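Long-range contacts in serine--tRNA ligase, cytoplasmic (Candida albicans, PDB 3QO8), which catalyses the attachment of serine to tRNA(Ser), first activating the amino acid with ATP to seryl-adenylate and then transferring it to the acceptor end of the tRNA: residues Glu34-Tyr39 against Asn100-Ile105; Trp131-Tyr136 against Tyr327-Pro333. All coordinates share one frame; numbering follows the deposited sequence.

Interaction 1: Glu34-Tyr39 against Asn100-Ile105; sequences EIIAEY and NLRSKI
Lys104 reaches Glu34 through a chain extended beyond CG until its last torsion (chi4 -59°), which swings NZ onto the carboxylate. Glu34 answers with CG anti to its own carbonyl carbon (chi1 -57°) and an extended chain beyond. The two side chains cross at about a right angle and form a salt bridge, NZ of Lys104 lying 2.9 Å from OE1 of Glu34 and meeting that oxygen almost head-on along its C-O bond. This belongs to the long antiparallel coiled-coil arm of the N-terminal tRNA-binding domain, where helices 30-65 and 74-107 run side by side; the axes of segments 34-39 and 100-105 approach to 9.5 Å, with 162° between their directions. Beneath the ion pair the contact turns greasy. Ile35 lays CG1 against CB of Lys104 at 3.6 Å, while its other branch, CG2, packs 3.7 Å from CG1 of Ile105. Leu101 sets CD1 against the backbone bond from Tyr39 N to Ile35 O, 3.9 Å from Ile35 CG2; its CD2 comes up to the edge of the Tyr39 ring. Phe7 and Val108 touch Ile35 and Leu8 touches Tyr39, so these loop residues help cover the apolar strip. On the more polar side, Glu38 crosses the lysine chain as well, its carboxylate lying beside the methylenes. That second acid probably adds to the negative field around the ammonium, although its OE2 stays 4.2 Å from Lys104 NZ, too far for a salt bridge.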
loop_
_atom_site.group_PDB
_atom_site.type_symbol
_atom_site.label_atom_id
_atom_site.label_comp_id
_atom_site.label_asym_id
_atom_site.label_seq_id
_atom_site.Cartn_x
_atom_site.Cartn_y
_atom_site.Cartn_z
ATOM N N GLU A 34 -24.425 18.825 28.071
ATOM C CA GLU A 34 -24.047 17.567 28.718
ATOM C C GLU A 34 -22.601 17.592 29.167
ATOM O O GLU A 34 -22.260 17.128 30.259
ATOM C CB GLU A 34 -24.269 16.389 27.771
ATOM C CG GLU A 34 -25.706 16.292 27.280
ATOM C CD GLU A 34 -25.932 15.128 26.341
ATOM O OE1 GLU A 34 -24.960 14.403 26.043
ATOM O OE2 GLU A 34 -27.086 14.940 25.901
ATOM N N ILE A 35 -21.743 18.119 28.304
ATOM C CA ILE A 35 -20.327 18.203 28.608
ATOM C C ILE A 35 -20.122 19.080 29.842
ATOM O O ILE A 35 -19.375 18.725 30.751
ATOM C CB ILE A 35 -19.544 18.722 27.394
ATOM C CG1 ILE A 35 -19.396 17.595 26.373
ATOM C CG2 ILE A 35 -18.182 19.263 27.807
ATOM C CD1 ILE A 35 -19.090 18.059 24.985
ATOM N N ILE A 36 -20.837 20.201 29.899
ATOM C CA ILE A 36 -20.735 21.098 31.042
ATOM C C ILE A 36 -21.207 20.430 32.335
ATOM O O ILE A 36 -20.576 20.579 33.383
ATOM C CB ILE A 36 -21.518 22.405 30.805
ATOM C CG1 ILE A 36 -20.936 23.156 29.603
ATOM C CG2 ILE A 36 -21.496 23.273 32.054
ATOM C CD1 ILE A 36 -21.776 24.389 29.170
ATOM N N ALA A 37 -22.305 19.684 32.263
ATOM C CA ALA A 37 -22.834 19.022 33.450
ATOM C C ALA A 37 -21.828 18.003 33.984
ATOM O O ALA A 37 -21.450 18.032 35.162
ATOM C CB ALA A 37 -24.171 18.353 33.145
ATOM N N GLU A 38 -21.380 17.111 33.107
ATOM C CA GLU A 38 -20.433 16.081 33.509
ATOM C C GLU A 38 -19.148 16.687 34.067
ATOM O O GLU A 38 -18.558 16.154 35.002
ATOM C CB GLU A 38 -20.155 15.129 32.347
ATOM C CG GLU A 38 -21.436 14.544 31.764
ATOM C CD GLU A 38 -21.220 13.237 31.030
ATOM O OE1 GLU A 38 -20.051 12.821 30.870
ATOM O OE2 GLU A 38 -22.226 12.620 30.618
ATOM N N TYR A 39 -18.721 17.817 33.518
ATOM C CA TYR A 39 -17.549 18.471 34.077
ATOM C C TYR A 39 -17.766 18.857 35.543
ATOM O O TYR A 39 -16.867 18.718 36.380
ATOM C CB TYR A 39 -17.163 19.709 33.285
ATOM C CG TYR A 39 -16.057 20.473 33.973
ATOM C CD1 TYR A 39 -14.731 20.079 33.839
ATOM C CD2 TYR A 39 -16.344 21.565 34.778
ATOM C CE1 TYR A 39 -13.719 20.763 34.473
ATOM C CE2 TYR A 39 -15.338 22.256 35.417
ATOM C CZ TYR A 39 -14.028 21.852 35.261
ATOM O OH TYR A 39 -13.022 22.539 35.897
ATOM N N ASN A 100 -16.068 9.544 30.416
ATOM C CA ASN A 100 -17.281 9.911 29.699
ATOM C C ASN A 100 -17.244 11.360 29.242
ATOM O O ASN A 100 -17.808 11.713 28.209
ATOM C CB ASN A 100 -18.523 9.658 30.557
ATOM C CG ASN A 100 -18.748 8.185 30.832
ATOM O OD1 ASN A 100 -18.207 7.321 30.139
ATOM N ND2 ASN A 100 -19.557 7.888 31.845
ATOM N N LEU A 101 -16.581 12.200 30.025
ATOM C CA LEU A 101 -16.438 13.598 29.663
ATOM C C LEU A 101 -15.606 13.705 28.388
ATOM O O LEU A 101 -16.035 14.315 27.415
ATOM C CB LEU A 101 -15.805 14.387 30.809
ATOM C CG LEU A 101 -15.408 15.831 30.531
ATOM C CD1 LEU A 101 -16.643 16.685 30.289
ATOM C CD2 LEU A 101 -14.612 16.358 31.707
ATOM N N ARG A 102 -14.433 13.082 28.373
ATOM C CA ARG A 102 -13.581 13.153 27.190
ATOM C C ARG A 102 -14.225 12.504 25.963
ATOM O O ARG A 102 -14.030 12.954 24.830
ATOM C CB ARG A 102 -12.200 12.570 27.483
ATOM C CG ARG A 102 -11.491 13.322 28.602
ATOM C CD ARG A 102 -10.121 12.759 28.924
ATOM N NE ARG A 102 -9.516 13.479 30.042
ATOM C CZ ARG A 102 -8.789 14.586 29.917
ATOM N NH1 ARG A 102 -8.561 15.102 28.716
ATOM N NH2 ARG A 102 -8.284 15.174 30.993
ATOM N N SER A 103 -15.011 11.460 26.194
ATOM C CA SER A 103 -15.724 10.790 25.115
ATOM C C SER A 103 -16.711 11.736 24.455
ATOM O O SER A 103 -16.858 11.743 23.232
ATOM C CB SER A 103 -16.470 9.572 25.650
ATOM O OG SER A 103 -17.442 9.127 24.723
ATOM N N LYS A 104 -17.397 12.526 25.276
ATOM C CA LYS A 104 -18.359 13.490 24.770
ATOM C C LYS A 104 -17.652 14.626 24.048
ATOM O O LYS A 104 -18.040 15.004 22.949
ATOM C CB LYS A 104 -19.236 14.029 25.897
ATOM C CG LYS A 104 -20.297 13.043 26.357
ATOM C CD LYS A 104 -21.292 13.693 27.305
ATOM C CE LYS A 104 -22.389 12.719 27.705
ATOM N NZ LYS A 104 -23.134 12.202 26.527
ATOM N N ILE A 105 -16.604 15.162 24.661
ATOM C CA ILE A 105 -15.871 16.256 24.044
ATOM C C ILE A 105 -15.325 15.833 22.686
ATOM O O ILE A 105 -15.295 16.623 21.737
ATOM C CB ILE A 105 -14.745 16.747 24.944
ATOM C CG1 ILE A 105 -15.345 17.448 26.173
ATOM C CG2 ILE A 105 -13.808 17.664 24.172
ATOM C CD1 ILE A 105 -14.343 17.751 27.249
#

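Interaction 2: Trp131-Tyr136 against Tyr327-Pro333; sequences WTPENY and YQSLGLP. With SSA (5'-O-(N-(L-seryl)-sulfamoyl)adenosine), chain D.
The indole of Trp131 is sandwiched. On one face lies Gln328, whose CG sits 3.6 Å from the centroid of the six-membered ring of Trp131, a CH-pi contact; on the opposite face is the backbone N of Pro133, offset toward the rim. The Gln328 amide continues the stack, its plane tilted just 7° from the indole, and NE2 is hydrogen-bonded to the hydroxyl of Tyr334, whose ring also meets the indole. At the indole edge, near the ring plane, Leu332 O comes within 3.4 Å of Trp131 CZ3. With CG anti to the backbone N (chi1 -177°), the tryptophan is carried across the end of helix 312-329, where Gly331 closes the last turn in a Schellman motif. Farther along, Pro333 CG meets both Pro133 CD (3.6 Å) and Tyr136 CE2 (3.7 Å), with Ala144 touching all three residues. The two segments thus join the end of strand 126-131 to the helix-to-strand turn of the class II catalytic core. Together they also line the pocket of a second seryl-sulfamoyl adenosine, apart from the one in the active site. Glu134 N donates to its O1S at 3.2 Å, nearly straight (167°); Ala145 O and Glu429 N bond it too. Between the two segments the side chains work by stacking and apolar packing, beside the strand pairing of Trp131 with Tyr334 and a CA-H...O contact from Pro333 CA to Trp131 O (3.4 Å), which implies that close fit supplements backbone pairing here.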
loop_
_atom_site.group_PDB
_atom_site.type_symbol
_atom_site.label_atom_id
_atom_site.label_comp_id
_atom_site.label_asym_id
_atom_site.label_seq_id
_atom_site.Cartn_x
_atom_site.Cartn_y
_atom_site.Cartn_z
ATOM N N TRP A 131 -10.585 30.219 -12.560
ATOM C CA TRP A 131 -9.423 30.420 -13.418
ATOM C C TRP A 131 -9.552 29.606 -14.695
ATOM O O TRP A 131 -9.960 28.451 -14.657
ATOM C CB TRP A 131 -8.120 30.041 -12.695
ATOM C CG TRP A 131 -6.892 30.316 -13.530
ATOM C CD1 TRP A 131 -6.233 31.512 -13.651
ATOM C CD2 TRP A 131 -6.192 29.388 -14.369
ATOM N NE1 TRP A 131 -5.161 31.377 -14.504
ATOM C CE2 TRP A 131 -5.110 30.084 -14.953
ATOM C CE3 TRP A 131 -6.359 28.027 -14.666
ATOM C CZ2 TRP A 131 -4.218 29.474 -15.835
ATOM C CZ3 TRP A 131 -5.463 27.420 -15.530
ATOM C CH2 TRP A 131 -4.412 28.145 -16.112
ATOM N N THR A 132 -9.223 30.217 -15.830
ATOM C CA THR A 132 -9.104 29.473 -17.076
ATOM C C THR A 132 -7.746 29.711 -17.699
ATOM O O THR A 132 -7.162 30.783 -17.559
ATOM C CB THR A 132 -10.189 29.850 -18.131
ATOM O OG1 THR A 132 -10.242 31.273 -18.282
ATOM C CG2 THR A 132 -11.556 29.314 -17.717
ATOM N N PRO A 133 -7.241 28.702 -18.401
ATOM C CA PRO A 133 -5.987 28.861 -19.131
ATOM C C PRO A 133 -6.143 29.777 -20.340
ATOM O O PRO A 133 -7.254 30.210 -20.690
ATOM C CB PRO A 133 -5.661 27.433 -19.579
ATOM C CG PRO A 133 -6.980 26.745 -19.636
ATOM C CD PRO A 133 -7.792 27.345 -18.518
ATOM N N GLU A 134 -5.006 30.063 -20.965
ATOM C CA GLU A 134 -4.927 30.915 -22.144
ATOM C C GLU A 134 -5.598 30.230 -23.326
ATOM O O GLU A 134 -5.526 29.012 -23.472
ATOM C CB GLU A 134 -3.454 31.199 -22.457
ATOM C CG GLU A 134 -3.193 32.027 -23.701
ATOM C CD GLU A 134 -1.705 32.221 -23.965
ATOM O OE1 GLU A 134 -0.885 31.784 -23.125
ATOM O OE2 GLU A 134 -1.355 32.809 -25.011
ATOM N N ASN A 135 -6.255 31.013 -24.169
ATOM C CA ASN A 135 -6.932 30.466 -25.339
ATOM C C ASN A 135 -8.055 29.506 -24.980
ATOM O O ASN A 135 -8.445 28.663 -25.784
ATOM C CB ASN A 135 -5.933 29.781 -26.274
ATOM C CG ASN A 135 -4.920 30.747 -26.845
ATOM O OD1 ASN A 135 -5.274 31.832 -27.315
ATOM N ND2 ASN A 135 -3.644 30.362 -26.804
ATOM N N TYR A 136 -8.576 29.632 -23.768
ATOM C CA TYR A 136 -9.762 28.883 -23.382
ATOM C C TYR A 136 -10.836 29.867 -22.962
ATOM O O TYR A 136 -10.815 30.420 -21.855
ATOM C CB TYR A 136 -9.465 27.891 -22.262
ATOM C CG TYR A 136 -10.527 26.824 -22.100
ATOM C CD1 TYR A 136 -10.885 25.998 -23.166
ATOM C CD2 TYR A 136 -11.168 26.636 -20.881
ATOM C CE1 TYR A 136 -11.858 25.004 -23.017
ATOM C CE2 TYR A 136 -12.142 25.648 -20.721
ATOM C CZ TYR A 136 -12.477 24.837 -21.788
ATOM O OH TYR A 136 -13.440 23.868 -21.621
ATOM N N TYR A 327 -2.122 23.712 -10.481
ATOM C CA TYR A 327 -3.077 23.427 -11.563
ATOM C C TYR A 327 -2.964 24.404 -12.722
ATOM O O TYR A 327 -3.152 24.037 -13.889
ATOM C CB TYR A 327 -4.517 23.266 -11.036
ATOM C CG TYR A 327 -4.541 22.009 -10.224
ATOM C CD1 TYR A 327 -4.623 20.777 -10.846
ATOM C CD2 TYR A 327 -4.359 22.042 -8.850
ATOM C CE1 TYR A 327 -4.567 19.600 -10.113
ATOM C CE2 TYR A 327 -4.302 20.867 -8.108
ATOM C CZ TYR A 327 -4.405 19.656 -8.748
ATOM O OH TYR A 327 -4.330 18.480 -8.021
ATOM N N GLN A 328 -2.619 25.646 -12.411
ATOM C CA GLN A 328 -2.367 26.604 -13.479
ATOM C C GLN A 328 -1.211 26.125 -14.346
ATOM O O GLN A 328 -1.245 26.258 -15.574
ATOM C CB GLN A 328 -2.056 27.982 -12.907
ATOM C CG GLN A 328 -3.258 28.637 -12.294
ATOM C CD GLN A 328 -2.964 30.043 -11.853
ATOM O OE1 GLN A 328 -2.030 30.668 -12.348
ATOM N NE2 GLN A 328 -3.760 30.554 -10.918
ATOM N N SER A 329 -0.200 25.551 -13.702
ATOM C CA SER A 329 0.997 25.085 -14.402
ATOM C C SER A 329 0.684 23.897 -15.314
ATOM O O SER A 329 1.402 23.628 -16.277
ATOM C CB SER A 329 2.104 24.723 -13.402
ATOM O OG SER A 329 1.963 23.394 -12.929
ATOM N N LEU A 330 -0.403 23.193 -15.015
ATOM C CA LEU A 330 -0.849 22.091 -15.860
ATOM C C LEU A 330 -1.885 22.545 -16.879
ATOM O O LEU A 330 -2.336 21.751 -17.704
ATOM C CB LEU A 330 -1.445 20.967 -15.006
ATOM C CG LEU A 330 -0.466 20.186 -14.129
ATOM C CD1 LEU A 330 -1.212 19.370 -13.062
ATOM C CD2 LEU A 330 0.376 19.283 -15.016
ATOM N N GLY A 331 -2.274 23.817 -16.811
ATOM C CA GLY A 331 -3.231 24.369 -17.760
ATOM C C GLY A 331 -4.640 23.821 -17.591
ATOM O O GLY A 331 -5.386 23.672 -18.564
ATOM N N LEU A 332 -5.025 23.534 -16.353
ATOM C CA LEU A 332 -6.342 22.945 -16.096
ATOM C C LEU A 332 -7.279 24.005 -15.515
ATOM O O LEU A 332 -6.979 24.578 -14.467
ATOM C CB LEU A 332 -6.219 21.729 -15.147
ATOM C CG LEU A 332 -5.289 20.603 -15.618
ATOM C CD1 LEU A 332 -5.115 19.489 -14.577
ATOM C CD2 LEU A 332 -5.767 20.012 -16.948
ATOM N N PRO A 333 -8.420 24.273 -16.195
ATOM C CA PRO A 333 -9.356 25.280 -15.672
ATOM C C PRO A 333 -9.918 24.786 -14.352
ATOM O O PRO A 333 -10.101 23.582 -14.211
ATOM C CB PRO A 333 -10.490 25.317 -16.720
ATOM C CG PRO A 333 -10.002 24.533 -17.895
ATOM C CD PRO A 333 -8.958 23.571 -17.376
HETATM N N10 SSA D . 1.214 31.359 -20.210
HETATM C CA SSA D . 1.709 30.290 -21.056
HETATM C CB SSA D . 2.947 29.680 -20.405
HETATM O OG SSA D . 3.416 28.569 -21.179
HETATM C C9 SSA D . 0.642 29.244 -21.225
HETATM O O9 SSA D . 0.829 28.275 -21.942
HETATM N N8 SSA D . -0.491 29.434 -20.550
HETATM S S1 SSA D . -1.635 28.307 -20.505
HETATM O O1S SSA D . -2.577 28.642 -19.475
HETATM O O2S SSA D . -2.295 28.234 -21.782
HETATM O "O5'" SSA D . -0.980 26.945 -20.208
HETATM C "C5'" SSA D . -0.649 26.549 -18.879
HETATM C "C4'" SSA D . 0.336 25.387 -18.965
HETATM O "O4'" SSA D . -0.321 24.186 -19.380
HETATM C "C3'" SSA D . 1.420 25.649 -19.997
HETATM O "O3'" SSA D . 2.607 26.152 -19.376
HETATM C "C2'" SSA D . 1.688 24.302 -20.628
HETATM O "O2'" SSA D . 2.778 23.663 -19.970
HETATM C "C1'" SSA D . 0.429 23.494 -20.382
HETATM N N9 SSA D . -0.310 23.440 -21.665
HETATM C C8 SSA D . -1.409 24.140 -22.001
HETATM N N7 SSA D . -1.758 23.808 -23.268
HETATM C C5 SSA D . -0.865 22.900 -23.720
HETATM C C6 SSA D . -0.713 22.209 -24.915
HETATM N N6 SSA D . -1.581 22.388 -25.946
HETATM N N1 SSA D . 0.323 21.349 -25.043
HETATM C C2 SSA D . 1.190 21.152 -24.039
HETATM N N3 SSA D . 1.064 21.803 -22.876
HETATM C C4 SSA D . 0.048 22.681 -22.701
#

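Overall arrangement
Interactions 1 and 2 sit on opposite sides of the chain's centre, their own centres 50 Å apart and their nearest atoms about 32 Å apart, and they share no helix or strand. Interaction 1 belongs to the tRNA-binding arm and is partly buried: an apolar strip between two long helices, edged by charge and away from the annotated sites. Interaction 2 is more fully buried and ties a strand end and loop to a helix terminus in the catalytic part of the molecule. It relies on stacked flat groups and prolines instead of an ion pair, and, unlike the arm contact, it borders a bound ligand, the second copy outside the active site.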